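Local coordinates for putative uncharacterized protein (Mycobacterium smegmatis, PDB 3UID) that is probably a type II toxin, an SRPBCC-superfamily protein of the AHA1 family whose Mycobacterium tuberculosis homologue is a toxin involved in the hypoxic response, at residues 27-30 and 31-35. Residues are numbered along the deposited sequence; the frame is centred on the assembly and turned at random.
Sequences RIWQ and IYADP
The last turn of helix 25-33 is closed by two i+4 backbone bonds, Ala33 N to Trp29 O and Asp34 N to Gln30 O, each 3.0 Å. Asp34 then leaves helical geometry and serves as N-cap of helix 35-42: with CG anti to the backbone N (chi1 179°) and beside the carbonyl carbon, the carboxylate is turned toward the residues that follow, where OD1 accepts from Arg36 N and OD2 takes the side-chain amide of Gln37. A short carboxylate suits this junction between two helices. In the Bet v 1-like fold of this family, a long C-terminal helix packs against a curved antiparallel sheet; here Ile28, Ile31 and Tyr32 pack on Ile155 of helix 144-158, and Ile31 also on Leu158, branched aliphatic chains filling the buried interface. Ile28 CG2 lies 4.2 Å from Tyr32 CE2, and the Tyr32 hydroxyl is hydrogen-bonded to that of Tyr126. Beside the buried Trp29 ring, which also touches Glu85 and Pro86, Ala33 is small enough for its CB to rest 3.7 Å from Trp29 NE1. The bend of Arg27 at chi2 (70°) carries its guanidinium forward along the helix; NH1 passes 3.8 Å from Ile31 CD1 and bonds Gln37 OE1, bridging both helices.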
loop_
_atom_site.group_PDB
_atom_site.type_symbol
_atom_site.label_atom_id
_atom_site.label_comp_id
_atom_site.label_asym_id
_atom_site.label_seq_id
_atom_site.Cartn_x
_atom_site.Cartn_y
_atom_site.Cartn_z
ATOM N N ARG A 27 0.301 13.984 8.961
ATOM C CA ARG A 27 1.520 13.776 8.160
ATOM C C ARG A 27 1.486 12.481 7.334
ATOM O O ARG A 27 1.816 12.484 6.147
ATOM C CB ARG A 27 2.771 13.765 9.045
ATOM C CG ARG A 27 4.034 13.325 8.260
ATOM C CD ARG A 27 4.412 14.414 7.285
ATOM N NE ARG A 27 5.521 14.045 6.394
ATOM C CZ ARG A 27 5.362 13.570 5.159
ATOM N NH1 ARG A 27 4.147 13.382 4.664
ATOM N NH2 ARG A 27 6.418 13.281 4.414
ATOM N N ILE A 28 1.110 11.369 7.964
ATOM C CA ILE A 28 1.034 10.093 7.275
ATOM C C ILE A 28 0.010 10.139 6.142
ATOM O O ILE A 28 0.230 9.577 5.077
ATOM C CB ILE A 28 0.741 8.945 8.259
ATOM C CG1 ILE A 28 1.785 8.939 9.381
ATOM C CG2 ILE A 28 0.751 7.611 7.537
ATOM C CD1 ILE A 28 3.218 8.705 8.902
ATOM N N TRP A 29 -1.105 10.831 6.361
ATOM C CA TRP A 29 -2.108 10.961 5.319
ATOM C C TRP A 29 -1.486 11.499 4.026
ATOM O O TRP A 29 -1.814 11.040 2.934
ATOM C CB TRP A 29 -3.248 11.882 5.766
ATOM C CG TRP A 29 -4.292 12.036 4.706
ATOM C CD1 TRP A 29 -4.395 13.046 3.786
ATOM C CD2 TRP A 29 -5.356 11.128 4.422
ATOM N NE1 TRP A 29 -5.478 12.835 2.970
ATOM C CE2 TRP A 29 -6.081 11.660 3.334
ATOM C CE3 TRP A 29 -5.780 9.925 4.993
ATOM C CZ2 TRP A 29 -7.202 11.027 2.809
ATOM C CZ3 TRP A 29 -6.890 9.294 4.460
ATOM C CH2 TRP A 29 -7.590 9.846 3.387
ATOM N N GLN A 30 -0.594 12.471 4.162
ATOM C CA GLN A 30 0.013 13.124 3.005
ATOM C C GLN A 30 0.965 12.234 2.208
ATOM O O GLN A 30 1.242 12.515 1.029
ATOM C CB GLN A 30 0.715 14.421 3.427
ATOM C CG GLN A 30 -0.236 15.487 3.930
ATOM C CD GLN A 30 -1.272 15.914 2.891
ATOM O OE1 GLN A 30 -1.008 15.874 1.684
ATOM N NE2 GLN A 30 -2.441 16.312 3.353
ATOM N N ILE A 31 1.471 11.177 2.838
ATOM C CA ILE A 31 2.243 10.158 2.124
ATOM C C ILE A 31 1.405 9.578 0.974
ATOM O O ILE A 31 1.915 9.345 -0.131
ATOM C CB ILE A 31 2.685 9.010 3.063
ATOM C CG1 ILE A 31 3.645 9.507 4.162
ATOM C CG2 ILE A 31 3.303 7.849 2.265
ATOM C CD1 ILE A 31 5.025 9.841 3.664
ATOM N N TYR A 32 0.121 9.337 1.246
ATOM C CA TYR A 32 -0.790 8.733 0.276
ATOM C C TYR A 32 -1.499 9.762 -0.595
ATOM O O TYR A 32 -1.851 9.471 -1.734
ATOM C CB TYR A 32 -1.794 7.827 1.004
ATOM C CG TYR A 32 -1.050 6.742 1.727
ATOM C CD1 TYR A 32 -0.649 5.593 1.063
ATOM C CD2 TYR A 32 -0.673 6.900 3.058
ATOM C CE1 TYR A 32 0.091 4.611 1.713
ATOM C CE2 TYR A 32 0.062 5.923 3.720
ATOM C CZ TYR A 32 0.432 4.781 3.041
ATOM O OH TYR A 32 1.167 3.819 3.686
ATOM N N ALA A 33 -1.685 10.965 -0.057
ATOM C CA ALA A 33 -2.407 12.015 -0.763
ATOM C C ALA A 33 -1.549 12.725 -1.799
ATOM O O ALA A 33 -2.069 13.281 -2.766
ATOM C CB ALA A 33 -2.973 13.018 0.241
ATOM N N ASP A 34 -0.234 12.724 -1.590
ATOM C CA ASP A 34 0.695 13.369 -2.525
ATOM C C ASP A 34 1.389 12.291 -3.340
ATOM O O ASP A 34 2.160 11.492 -2.786
ATOM C CB ASP A 34 1.734 14.173 -1.748
ATOM C CG ASP A 34 2.748 14.862 -2.647
ATOM O OD1 ASP A 34 2.770 14.606 -3.875
ATOM O OD2 ASP A 34 3.539 15.660 -2.103
ATOM N N PRO A 35 1.118 12.239 -4.662
ATOM C CA PRO A 35 1.660 11.116 -5.434
ATOM C C PRO A 35 3.185 11.086 -5.500
ATOM O O PRO A 35 3.744 10.004 -5.688
ATOM C CB PRO A 35 1.057 11.333 -6.832
ATOM C CG PRO A 35 0.823 12.808 -6.902
ATOM C CD PRO A 35 0.368 13.178 -5.508
#